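Local coordinates for Cys-Gly metallodipeptidase DUG1 (Saccharomyces cerevisiae, PDB 4G1P), which hydrolyses dipeptides, with high specificity for Cys-Gly, as a metal-dependent peptidase, and serves as the catalytic component of the glutathione-degrading complex, at residues A[306-309]-A[310-313]; A[423-426]-A[427-431]; A[115-118]-A[119-122]; A[37-40]-A[41-45]; A[235-238]-A[239-243]. All coordinates share one frame; numbering follows the deposited sequence.

In the fold
From the N terminus the five contacts follow one another in series; none nests in or crosses another, and each is a local contact within one continuous stretch, so none closes a long loop. Interaction 4 (37-45) starts helix 39-55, with interaction 3 (115-122) about 6 Å off at their nearest atoms, in the loop that leads into strand 122-124. Interaction 5 (235-243) is a turn far out on the chain, some 43 Å from its centre, between strand 232-233 and helix 244-252. Interaction 1 (306-313) occupies helix 306-314. Across the dimer these two meet: Ile236 of one subunit packs on Arg313 of the other. Interaction 2 (423-431) opens helix 426-433 beside the bound glycine.

Interaction 1. Residues A[306-309]-A[310-313]; sequences KEDI and LMHR
With CG turned away from the backbone N (chi1 -180°), Glu307 sends its chain along the flank of the helix, and Met311, one turn later, places CG opposite its carbonyl carbon and bends at chi3 (-52°) to run alongside. The methyl CE of Met311 is thereby laid against the methylene CG of Glu307, 3.6 Å apart, so that the glutamate contributes its aliphatic part to this pairing. A second i to i+4 pair forms one position earlier, where Lys306 CG meets the methyl CD1 of Leu310 at 3.6 Å, the two chains crossing at a slant; the ammonium of Lys306 travels on to bond the carbonyl of Ile285.

The polar counterpart is Asp308 O, which takes two donors from one residue. His312 N reaches it at 2.9 Å in the ordinary helical way, and His312 ND1 comes to it at 3.2 Å from the other face of the carbonyl plane, 40° out of that plane. The second bond ties the imidazole back to its own helix, and the ring stacks on Tyr303 besides. Asp308 OD1 lies 4.6 Å from His312 ND1, without contact, and might modestly favour a protonated ring. On a further side of the helix, Arg313 runs beside Ile309, its CD 3.9 Å from CG2 of the isoleucine. Val240 and Ile236 of the second subunit pack on Ile309 and Arg313 respectively. The ladder of i to i+4 pairs is that of a short alpha helix, 306-314, with one side turned to the dimer interface of this M20 peptidase.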
loop_
_atom_site.group_PDB
_atom_site.type_symbol
_atom_site.label_atom_id
_atom_site.label_comp_id
_atom_site.label_asym_id
_atom_site.label_seq_id
_atom_site.Cartn_x
_atom_site.Cartn_y
_atom_site.Cartn_z
ATOM N N LYS A 306 27.439 19.848 -12.306
ATOM C CA LYS A 306 27.951 19.317 -11.052
ATOM C C LYS A 306 27.537 20.199 -9.898
ATOM O O LYS A 306 27.048 19.717 -8.879
ATOM C CB LYS A 306 29.479 19.206 -11.098
ATOM C CG LYS A 306 30.124 18.868 -9.754
ATOM C CD LYS A 306 31.657 18.877 -9.817
ATOM C CE LYS A 306 32.243 20.193 -9.293
ATOM N NZ LYS A 306 33.696 20.317 -9.574
ATOM N N GLU A 307 27.719 21.499 -10.082
ATOM C CA GLU A 307 27.389 22.477 -9.056
ATOM C C GLU A 307 25.912 22.381 -8.692
ATOM O O GLU A 307 25.530 22.511 -7.527
ATOM C CB GLU A 307 27.735 23.891 -9.544
ATOM C CG GLU A 307 27.436 25.000 -8.539
ATOM C CD GLU A 307 27.591 26.400 -9.127
ATOM O OE1 GLU A 307 26.956 26.690 -10.168
ATOM O OE2 GLU A 307 28.351 27.211 -8.544
ATOM N N ASP A 308 25.088 22.125 -9.700
ATOM C CA ASP A 308 23.647 22.053 -9.498
ATOM C C ASP A 308 23.229 20.795 -8.763
ATOM O O ASP A 308 22.460 20.862 -7.798
ATOM C CB ASP A 308 22.917 22.156 -10.829
ATOM C CG ASP A 308 22.864 23.576 -11.346
ATOM O OD1 ASP A 308 22.707 24.500 -10.507
ATOM O OD2 ASP A 308 22.987 23.756 -12.583
ATOM N N ILE A 309 23.729 19.652 -9.225
ATOM C CA ILE A 309 23.467 18.393 -8.554
ATOM C C ILE A 309 23.872 18.514 -7.092
ATOM O O ILE A 309 23.120 18.140 -6.194
ATOM C CB ILE A 309 24.249 17.245 -9.181
ATOM C CG1 ILE A 309 23.863 17.070 -10.648
ATOM C CG2 ILE A 309 23.980 15.968 -8.424
ATOM C CD1 ILE A 309 24.837 16.219 -11.443
ATOM N N LEU A 310 25.054 19.073 -6.849
ATOM C CA LEU A 310 25.548 19.135 -5.487
ATOM C C LEU A 310 24.695 20.073 -4.640
ATOM O O LEU A 310 24.300 19.725 -3.524
ATOM C CB LEU A 310 27.035 19.499 -5.444
ATOM C CG LEU A 310 27.996 18.527 -6.147
ATOM C CD1 LEU A 310 29.397 19.105 -6.224
ATOM C CD2 LEU A 310 28.027 17.153 -5.487
ATOM N N MET A 311 24.377 21.241 -5.181
ATOM C CA MET A 311 23.637 22.226 -4.403
ATOM C C MET A 311 22.190 21.832 -4.147
ATOM O O MET A 311 21.612 22.184 -3.112
ATOM C CB MET A 311 23.729 23.611 -5.037
ATOM C CG MET A 311 25.094 24.256 -4.837
ATOM S SD MET A 311 25.064 25.998 -5.250
ATOM C CE MET A 311 24.346 25.921 -6.889
ATOM N N HIS A 312 21.614 21.086 -5.079
ATOM C CA HIS A 312 20.264 20.600 -4.883
ATOM C C HIS A 312 20.185 19.351 -3.996
ATOM O O HIS A 312 19.128 19.073 -3.431
ATOM C CB HIS A 312 19.531 20.439 -6.217
ATOM C CG HIS A 312 19.013 21.736 -6.756
ATOM N ND1 HIS A 312 19.619 22.409 -7.795
ATOM C CD2 HIS A 312 17.980 22.513 -6.355
ATOM C CE1 HIS A 312 18.967 23.534 -8.026
ATOM N NE2 HIS A 312 17.970 23.621 -7.165
ATOM N N ARG A 313 21.294 18.618 -3.853
ATOM C CA ARG A 313 21.380 17.595 -2.805
ATOM C C ARG A 313 21.675 18.193 -1.439
ATOM O O ARG A 313 21.245 17.651 -0.433
ATOM C CB ARG A 313 22.493 16.592 -3.067
ATOM C CG ARG A 313 22.412 15.864 -4.362
ATOM C CD ARG A 313 23.721 15.142 -4.603
ATOM N NE ARG A 313 23.854 13.991 -3.724
ATOM C CZ ARG A 313 24.123 12.770 -4.156
ATOM N NH1 ARG A 313 24.304 12.566 -5.448
ATOM N NH2 ARG A 313 24.226 11.762 -3.299
#

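Interaction 2. Residues A[423-426]-A[427-431]; sequences IPIT and LTFQD
Two partners grip the hydroxyl OG1 of Thr428: the carboxylate of Asp179, and a water that donates to OG1 at 2.7 Å. The same water donates to Pro424 O at 2.6 Å, bridging the turn to the first coil of the helix. Phe429 N bonds Ile425 O at 2.8 Å, nearly in line with the carbonyl bond, and Gln430 N follows to Thr426 O at 3.2 Å.

The apolar contact joins Ile425 and Phe429 again. Their side chains point the same way, and the methyl CD1 of Ile425 comes to the edge of the ring, close to its plane, 3.4 Å from CE2. Phe429 holds CG beside its own backbone N (chi1 -83°), which directs CD2 and CE2 back along the helix to this methyl; Leu98 and Ile182 also touch the ring. Cutting the ring back to an alanine here is likely to leave Ile425 CD1 without its aromatic partner and open a gap beside Leu98 and Ile182. The type I beta turn from Ile423 to Thr426 thus runs directly into the N-terminal turn of helix 426-433, with the side chain of Pro424 about 4 Å from the bound glycine in the active site.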
loop_
_atom_site.group_PDB
_atom_site.type_symbol
_atom_site.label_atom_id
_atom_site.label_comp_id
_atom_site.label_asym_id
_atom_site.label_seq_id
_atom_site.Cartn_x
_atom_site.Cartn_y
_atom_site.Cartn_z
ATOM N N ILE A 423 20.727 13.244 10.008
ATOM C CA ILE A 423 20.961 12.550 11.258
ATOM C C ILE A 423 20.458 13.458 12.351
ATOM O O ILE A 423 21.210 14.191 12.941
ATOM C CB ILE A 423 22.430 12.244 11.479
ATOM C CG1 ILE A 423 23.011 11.510 10.267
ATOM C CG2 ILE A 423 22.593 11.428 12.738
ATOM C CD1 ILE A 423 24.531 11.411 10.259
ATOM N N PRO A 424 19.154 13.414 12.608
ATOM C CA PRO A 424 18.437 14.285 13.539
ATOM C C PRO A 424 19.178 14.772 14.798
ATOM O O PRO A 424 19.106 15.980 15.020
ATOM C CB PRO A 424 17.223 13.438 13.905
ATOM C CG PRO A 424 16.920 12.733 12.614
ATOM C CD PRO A 424 18.247 12.443 11.970
ATOM N N ILE A 425 19.837 13.924 15.595
ATOM C CA ILE A 425 20.387 14.419 16.874
ATOM C C ILE A 425 21.720 15.134 16.787
ATOM O O ILE A 425 22.229 15.595 17.812
ATOM C CB ILE A 425 20.570 13.329 17.974
ATOM C CG1 ILE A 425 20.915 11.981 17.354
ATOM C CG2 ILE A 425 19.371 13.277 18.922
ATOM C CD1 ILE A 425 22.284 11.945 16.764
ATOM N N THR A 426 22.297 15.180 15.589
ATOM C CA THR A 426 23.594 15.791 15.389
ATOM C C THR A 426 23.633 17.199 16.010
ATOM O O THR A 426 24.543 17.521 16.764
ATOM C CB THR A 426 23.990 15.807 13.901
ATOM O OG1 THR A 426 25.252 16.478 13.744
ATOM C CG2 THR A 426 22.945 16.546 13.094
ATOM N N LEU A 427 22.608 18.005 15.758
ATOM C CA LEU A 427 22.541 19.343 16.325
ATOM C C LEU A 427 22.378 19.315 17.836
ATOM O O LEU A 427 22.961 20.144 18.542
ATOM C CB LEU A 427 21.394 20.127 15.708
ATOM C CG LEU A 427 21.386 21.631 15.955
ATOM C CD1 LEU A 427 22.762 22.257 15.707
ATOM C CD2 LEU A 427 20.351 22.255 15.048
ATOM N N THR A 428 21.589 18.364 18.330
ATOM C CA THR A 428 21.410 18.216 19.767
ATOM C C THR A 428 22.731 17.870 20.449
ATOM O O THR A 428 23.005 18.352 21.539
ATOM C CB THR A 428 20.327 17.178 20.121
ATOM O OG1 THR A 428 19.057 17.639 19.655
ATOM C CG2 THR A 428 20.235 16.990 21.619
ATOM N N PHE A 429 23.571 17.063 19.812
ATOM C CA PHE A 429 24.878 16.788 20.411
ATOM C C PHE A 429 25.711 18.061 20.501
ATOM O O PHE A 429 26.276 18.392 21.560
ATOM C CB PHE A 429 25.633 15.698 19.654
ATOM C CG PHE A 429 25.229 14.302 20.050
ATOM C CD1 PHE A 429 25.383 13.867 21.355
ATOM C CD2 PHE A 429 24.713 13.413 19.113
ATOM C CE1 PHE A 429 25.011 12.577 21.715
ATOM C CE2 PHE A 429 24.354 12.126 19.476
ATOM C CZ PHE A 429 24.498 11.713 20.773
ATOM N N GLN A 430 25.758 18.788 19.393
ATOM C CA GLN A 430 26.577 19.983 19.326
ATOM C C GLN A 430 26.179 20.999 20.376
ATOM O O GLN A 430 27.007 21.427 21.153
ATOM C CB GLN A 430 26.484 20.614 17.955
ATOM C CG GLN A 430 27.184 21.931 17.867
ATOM C CD GLN A 430 27.018 22.545 16.503
ATOM O OE1 GLN A 430 27.790 22.255 15.590
ATOM N NE2 GLN A 430 25.995 23.387 16.345
ATOM N N ASP A 431 24.903 21.351 20.412
ATOM C CA ASP A 431 24.408 22.375 21.322
ATOM C C ASP A 431 24.362 21.950 22.787
ATOM O O ASP A 431 24.808 22.693 23.658
ATOM C CB ASP A 431 23.030 22.857 20.879
ATOM C CG ASP A 431 23.076 23.655 19.585
ATOM O OD1 ASP A 431 24.181 23.819 19.006
ATOM O OD2 ASP A 431 21.999 24.112 19.142
HETATM O O HOH W 1 18.612 17.539 16.982
#

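Interaction 3. Residues A[115-118]-A[119-122]; sequences DTEP and FKLV
A type I beta turn from Glu117 to Lys120 forms the bend of this surface loop, shortly before strand 122-124. Its closing bond runs from Lys120 N to Glu117 O, 2.8 Å long, with the donor standing 48° out of the carbonyl plane. At the two ends of the turn the side chains of Glu117 and Lys120 leave in the same direction and lie alongside each other through their methylenes, Glu117 CB being 3.9 Å from Lys120 CG. Their charged ends do not meet: Glu117 OE2 and Lys120 NZ stay 7.0 Å apart, and the ammonium makes a weak bond to Gln28 instead.

At the corner, Pro118 and Phe119 cross at a slant. The aromatic ring is set obliquely to the peptide before it, with CG 3.7 Å from Pro118 C, and its CD2 lies 4.1 Å from Pro118 CG. Beyond the proline, the ring is packed by Pro30, Val32 and Arg133. Further out, the methyl CG2 of Thr116 touches the methyl CG2 of Val122 at 3.7 Å; the threonine turns this methyl beside its backbone N (chi1 43° for OG1), which leaves it facing the valine. Backbone hydrogen bonds pair Pro118, which can only accept through its carbonyl, with Arg133, and Val122 with Lys131, tying both limbs to the chain around strand 129-131. This is a proline-containing type I turn at the entry to a short beta hairpin.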
loop_
_atom_site.group_PDB
_atom_site.type_symbol
_atom_site.label_atom_id
_atom_site.label_comp_id
_atom_site.label_asym_id
_atom_site.label_seq_id
_atom_site.Cartn_x
_atom_site.Cartn_y
_atom_site.Cartn_z
ATOM N N ASP A 115 18.242 -9.790 -4.011
ATOM C CA ASP A 115 18.853 -10.942 -4.659
ATOM C C ASP A 115 19.183 -11.997 -3.619
ATOM O O ASP A 115 19.252 -13.178 -3.915
ATOM C CB ASP A 115 20.101 -10.538 -5.456
ATOM C CG ASP A 115 19.764 -9.741 -6.722
ATOM O OD1 ASP A 115 18.619 -9.244 -6.854
ATOM O OD2 ASP A 115 20.649 -9.611 -7.591
ATOM N N THR A 116 19.353 -11.558 -2.385
ATOM C CA THR A 116 19.655 -12.452 -1.282
ATOM C C THR A 116 18.675 -12.125 -0.194
ATOM O O THR A 116 17.989 -11.126 -0.260
ATOM C CB THR A 116 21.067 -12.195 -0.714
ATOM O OG1 THR A 116 21.276 -10.786 -0.604
ATOM C CG2 THR A 116 22.114 -12.751 -1.631
ATOM N N GLU A 117 18.628 -12.954 0.825
ATOM C CA GLU A 117 17.736 -12.720 1.932
ATOM C C GLU A 117 18.305 -11.612 2.816
ATOM O O GLU A 117 19.402 -11.747 3.366
ATOM C CB GLU A 117 17.583 -14.026 2.688
ATOM C CG GLU A 117 17.642 -15.202 1.724
ATOM C CD GLU A 117 17.508 -16.540 2.405
ATOM O OE1 GLU A 117 16.476 -16.741 3.085
ATOM O OE2 GLU A 117 18.431 -17.383 2.257
ATOM N N PRO A 118 17.552 -10.510 2.953
ATOM C CA PRO A 118 18.016 -9.266 3.575
ATOM C C PRO A 118 18.591 -9.437 4.977
ATOM O O PRO A 118 19.492 -8.674 5.352
ATOM C CB PRO A 118 16.765 -8.383 3.587
ATOM C CG PRO A 118 15.610 -9.318 3.368
ATOM C CD PRO A 118 16.150 -10.412 2.513
ATOM N N PHE A 119 18.120 -10.426 5.732
ATOM C CA PHE A 119 18.688 -10.627 7.066
ATOM C C PHE A 119 19.580 -11.842 7.174
ATOM O O PHE A 119 19.833 -12.322 8.262
ATOM C CB PHE A 119 17.615 -10.626 8.155
ATOM C CG PHE A 119 16.797 -9.371 8.177
ATOM C CD1 PHE A 119 17.240 -8.251 8.860
ATOM C CD2 PHE A 119 15.607 -9.295 7.480
ATOM C CE1 PHE A 119 16.498 -7.090 8.869
ATOM C CE2 PHE A 119 14.863 -8.138 7.484
ATOM C CZ PHE A 119 15.306 -7.034 8.184
ATOM N N LYS A 120 20.049 -12.344 6.044
ATOM C CA LYS A 120 21.160 -13.272 6.061
ATOM C C LYS A 120 22.318 -12.527 5.436
ATOM O O LYS A 120 22.316 -12.279 4.241
ATOM C CB LYS A 120 20.851 -14.542 5.261
ATOM C CG LYS A 120 19.627 -15.316 5.734
ATOM C CD LYS A 120 19.725 -15.723 7.209
ATOM C CE LYS A 120 20.469 -17.045 7.395
ATOM N NZ LYS A 120 20.867 -17.288 8.814
ATOM N N LEU A 121 23.297 -12.147 6.241
ATOM C CA LEU A 121 24.431 -11.393 5.728
ATOM C C LEU A 121 25.291 -12.250 4.794
ATOM O O LEU A 121 25.914 -13.209 5.229
ATOM C CB LEU A 121 25.297 -10.864 6.879
ATOM C CG LEU A 121 26.497 -10.064 6.376
ATOM C CD1 LEU A 121 26.023 -8.687 5.906
ATOM C CD2 LEU A 121 27.585 -9.962 7.422
ATOM N N VAL A 122 25.325 -11.898 3.517
ATOM C CA VAL A 122 26.173 -12.593 2.571
ATOM C C VAL A 122 27.478 -11.840 2.398
ATOM O O VAL A 122 27.478 -10.682 1.969
ATOM C CB VAL A 122 25.508 -12.682 1.196
ATOM C CG1 VAL A 122 26.526 -13.136 0.136
ATOM C CG2 VAL A 122 24.306 -13.608 1.255
#

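Interaction 4. Residues A[37-40]-A[41-45]; sequences SLRS and KVFDK
Lys41 opens the second segment with its CG 4.1 Å from the methyl CD2 of Leu38, the residue at the N-cap position; the two side chains cross at an angle, and Lys41 N makes a weak bond to Leu38 O. Val42 N then gives the same carbonyl a sounder hydrogen bond, 3.1 Å long and in the carbonyl plane, so Leu38 O takes two successive amides as the backbone passes from the 3-10 segment into the alpha helix.

Phe43 carries the main side-chain contact. Its N bonds Arg39 O at 3.1 Å, and this same oxygen lies over one face of its ring, 3.6 Å above the plane and offset toward the rim. The far end of the ring, CZ, meets the arginine chain, at 3.4 Å from Arg39 CG and 3.5 Å from Arg39 CD. Arg39 reaches there because its chain leaves with CG opposite the backbone N (chi1 178°) and then bends at chi2 and chi3. The guanidinium plane stands nearly perpendicular to the ring (86°), and it is the methylenes that do the touching. The guanidinium itself is held by the carbonyls of Ser79 and Ser33. Asp44 N continues the ladder with a 3.1 Å bond to Ser40 O.

Lys45 ends the segment by turning to Tyr103 O and Thr139 OG1, which joins helix 39-55 to the residue just after strand 96-102 and to helix 135-154. The side chain of Val42 packs on Tyr103 too and lies about 5 Å from that of Asp104, while Leu38 rests on Val32 and Arg39 on Leu78 and Pro81 of the adjoining loops.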
loop_
_atom_site.group_PDB
_atom_site.type_symbol
_atom_site.label_atom_id
_atom_site.label_comp_id
_atom_site.label_asym_id
_atom_site.label_seq_id
_atom_site.Cartn_x
_atom_site.Cartn_y
_atom_site.Cartn_z
ATOM N N SER A 37 5.614 -5.926 15.582
ATOM C CA SER A 37 5.776 -7.368 15.725
ATOM C C SER A 37 7.241 -7.783 15.868
ATOM O O SER A 37 7.530 -8.900 16.286
ATOM C CB SER A 37 5.166 -8.089 14.526
ATOM O OG SER A 37 6.087 -8.128 13.444
ATOM N N LEU A 38 8.163 -6.887 15.527
ATOM C CA LEU A 38 9.584 -7.203 15.602
ATOM C C LEU A 38 10.277 -6.447 16.720
ATOM O O LEU A 38 11.506 -6.491 16.831
ATOM C CB LEU A 38 10.269 -6.876 14.276
ATOM C CG LEU A 38 9.813 -7.651 13.043
ATOM C CD1 LEU A 38 10.550 -7.160 11.819
ATOM C CD2 LEU A 38 10.020 -9.142 13.234
ATOM N N ARG A 39 9.500 -5.736 17.535
ATOM C CA ARG A 39 10.083 -4.949 18.616
ATOM C C ARG A 39 10.998 -5.821 19.474
ATOM O O ARG A 39 12.088 -5.398 19.859
ATOM C CB ARG A 39 8.992 -4.282 19.464
ATOM C CG ARG A 39 9.492 -3.458 20.658
ATOM C CD ARG A 39 10.449 -2.334 20.258
ATOM N NE ARG A 39 9.950 -1.577 19.116
ATOM C CZ ARG A 39 9.385 -0.375 19.189
ATOM N NH1 ARG A 39 9.256 0.232 20.352
ATOM N NH2 ARG A 39 8.950 0.225 18.092
ATOM N N SER A 40 10.575 -7.054 19.730
ATOM C CA SER A 40 11.362 -7.977 20.543
ATOM C C SER A 40 12.721 -8.254 19.909
ATOM O O SER A 40 13.722 -8.391 20.603
ATOM C CB SER A 40 10.607 -9.285 20.781
ATOM O OG SER A 40 10.663 -10.110 19.644
ATOM N N LYS A 41 12.752 -8.323 18.584
ATOM C CA LYS A 41 14.014 -8.446 17.863
ATOM C C LYS A 41 14.912 -7.252 18.144
ATOM O O LYS A 41 16.118 -7.406 18.365
ATOM C CB LYS A 41 13.764 -8.573 16.363
ATOM C CG LYS A 41 13.011 -9.833 15.996
ATOM C CD LYS A 41 13.680 -11.051 16.616
ATOM C CE LYS A 41 12.985 -12.347 16.207
ATOM N NZ LYS A 41 13.521 -13.527 16.962
ATOM N N VAL A 42 14.315 -6.064 18.153
ATOM C CA VAL A 42 15.083 -4.862 18.430
ATOM C C VAL A 42 15.751 -4.961 19.791
ATOM O O VAL A 42 16.914 -4.587 19.934
ATOM C CB VAL A 42 14.247 -3.566 18.329
ATOM C CG1 VAL A 42 15.154 -2.365 18.441
ATOM C CG2 VAL A 42 13.529 -3.523 17.014
ATOM N N PHE A 43 15.042 -5.496 20.779
ATOM C CA PHE A 43 15.639 -5.658 22.102
ATOM C C PHE A 43 16.788 -6.659 22.074
ATOM O O PHE A 43 17.815 -6.442 22.731
ATOM C CB PHE A 43 14.604 -6.088 23.136
ATOM C CG PHE A 43 13.452 -5.134 23.275
ATOM C CD1 PHE A 43 13.650 -3.764 23.141
ATOM C CD2 PHE A 43 12.167 -5.607 23.530
ATOM C CE1 PHE A 43 12.587 -2.884 23.276
ATOM C CE2 PHE A 43 11.093 -4.737 23.660
ATOM C CZ PHE A 43 11.298 -3.376 23.535
ATOM N N ASP A 44 16.633 -7.737 21.306
ATOM C CA ASP A 44 17.691 -8.748 21.219
ATOM C C ASP A 44 18.939 -8.157 20.592
ATOM O O ASP A 44 20.056 -8.500 20.973
ATOM C CB ASP A 44 17.261 -9.952 20.387
ATOM C CG ASP A 44 16.104 -10.711 21.001
ATOM O OD1 ASP A 44 15.818 -10.504 22.194
ATOM O OD2 ASP A 44 15.489 -11.521 20.282
ATOM N N LYS A 45 18.726 -7.277 19.617
ATOM C CA LYS A 45 19.807 -6.591 18.941
ATOM C C LYS A 45 20.566 -5.740 19.951
ATOM O O LYS A 45 21.789 -5.802 20.023
ATOM C CB LYS A 45 19.239 -5.739 17.806
ATOM C CG LYS A 45 20.246 -4.959 16.986
ATOM C CD LYS A 45 20.933 -5.823 15.967
ATOM C CE LYS A 45 21.925 -5.026 15.120
ATOM N NZ LYS A 45 21.301 -4.334 13.973
#

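Interaction 5. Residues A[235-238]-A[239-243]; sequences GIFG and GVVAE
Phe237 overlaps Val241 across a type II beta turn: its CB lies 4.0 Å from the methyl CG2 of Val241, while its ring carbon CD2 lies 4.0 Å from the other methyl, CG1. The two side chains cross, and CG1 approaches the ring obliquely. Val241 points both methyls this way because CG1 sits beside its backbone N and CG2 between that N and the carbonyl carbon (CG1 at chi1 -51°). On the ring itself, the methyl CG2 of the preceding Ile236 lies 3.4 Å above one face, toward the rim. Leu232 of strand 232-233 touches both Phe237 and Val241, and Ile337 also packs on the valine. With a serine in place of this valine, Phe237 is likely to lose apolar contact along CB and CD2, and its ring would be less firmly set.

The turn runs from Phe237 to Val240 with Gly238 and Gly239 at its corners. Gly239 has a positive phi (87°), the conformation usual for the second corner of a type II turn and one that glycine adopts readily. The loop 235-243 stands between strand 232-233 and helix 244-252, and much of it meets the second subunit. There Gly238 O accepts from Arg216 of the other chain, and Glu243, the residue at the N-cap position, sends its carboxylate to Ser320 OG and Ile321 N of that chain. Phe237 O accepts two successive amides: a weak bond from Val241 N, just past the turn, at 3.3 Å, and the turn-closing one from Val240 N at 3.1 Å, its donor tilted 33° from the carbonyl plane.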
loop_
_atom_site.group_PDB
_atom_site.type_symbol
_atom_site.label_atom_id
_atom_site.label_comp_id
_atom_site.label_asym_id
_atom_site.label_seq_id
_atom_site.Cartn_x
_atom_site.Cartn_y
_atom_site.Cartn_z
ATOM N N GLY A 235 -18.560 0.582 -7.396
ATOM C CA GLY A 235 -19.589 0.487 -8.424
ATOM C C GLY A 235 -20.935 0.951 -7.907
ATOM O O GLY A 235 -21.647 1.698 -8.560
ATOM N N ILE A 236 -21.272 0.518 -6.702
ATOM C CA ILE A 236 -22.526 0.890 -6.083
ATOM C C ILE A 236 -22.582 2.380 -5.798
ATOM O O ILE A 236 -23.632 3.004 -5.911
ATOM C CB ILE A 236 -22.728 0.115 -4.773
ATOM C CG1 ILE A 236 -22.745 -1.386 -5.057
ATOM C CG2 ILE A 236 -23.990 0.561 -4.074
ATOM C CD1 ILE A 236 -22.869 -2.233 -3.839
ATOM N N PHE A 237 -21.441 2.948 -5.442
ATOM C CA PHE A 237 -21.390 4.330 -4.991
ATOM C C PHE A 237 -20.628 5.245 -5.955
ATOM O O PHE A 237 -20.562 6.448 -5.747
ATOM C CB PHE A 237 -20.783 4.396 -3.591
ATOM C CG PHE A 237 -21.537 3.595 -2.566
ATOM C CD1 PHE A 237 -21.266 2.250 -2.378
ATOM C CD2 PHE A 237 -22.519 4.184 -1.788
ATOM C CE1 PHE A 237 -21.965 1.514 -1.432
ATOM C CE2 PHE A 237 -23.219 3.447 -0.845
ATOM C CZ PHE A 237 -22.941 2.114 -0.670
ATOM N N GLY A 238 -20.067 4.681 -7.016
ATOM C CA GLY A 238 -19.299 5.468 -7.963
ATOM C C GLY A 238 -20.084 6.584 -8.629
ATOM O O GLY A 238 -21.152 6.355 -9.170
ATOM N N GLY A 239 -19.544 7.796 -8.592
ATOM C CA GLY A 239 -20.175 8.932 -9.228
ATOM C C GLY A 239 -21.177 9.625 -8.321
ATOM O O GLY A 239 -21.822 10.603 -8.707
ATOM N N VAL A 240 -21.302 9.143 -7.096
ATOM C CA VAL A 240 -22.386 9.614 -6.246
ATOM C C VAL A 240 -21.937 10.054 -4.854
ATOM O O VAL A 240 -22.571 10.892 -4.238
ATOM C CB VAL A 240 -23.500 8.537 -6.185
ATOM C CG1 VAL A 240 -23.697 8.011 -4.774
ATOM C CG2 VAL A 240 -24.790 9.072 -6.790
ATOM N N VAL A 241 -20.835 9.485 -4.368
ATOM C CA VAL A 241 -20.201 9.924 -3.123
ATOM C C VAL A 241 -18.832 10.496 -3.440
ATOM O O VAL A 241 -18.199 10.103 -4.414
ATOM C CB VAL A 241 -20.019 8.763 -2.137
ATOM C CG1 VAL A 241 -21.341 8.010 -1.960
ATOM C CG2 VAL A 241 -18.959 7.813 -2.637
ATOM N N ALA A 242 -18.373 11.439 -2.635
ATOM C CA ALA A 242 -17.074 12.039 -2.891
ATOM C C ALA A 242 -15.965 11.076 -2.444
ATOM O O ALA A 242 -16.112 10.369 -1.436
ATOM C CB ALA A 242 -16.962 13.351 -2.184
ATOM N N GLU A 243 -14.863 11.040 -3.193
ATOM C CA GLU A 243 -13.790 10.090 -2.907
ATOM C C GLU A 243 -12.538 10.753 -2.311
ATOM O O GLU A 243 -11.902 11.598 -2.950
ATOM C CB GLU A 243 -13.433 9.296 -4.163
ATOM C CG GLU A 243 -14.644 8.696 -4.864
ATOM C CD GLU A 243 -14.287 7.740 -6.003
ATOM O OE1 GLU A 243 -13.098 7.369 -6.161
ATOM O OE2 GLU A 243 -15.204 7.357 -6.756
#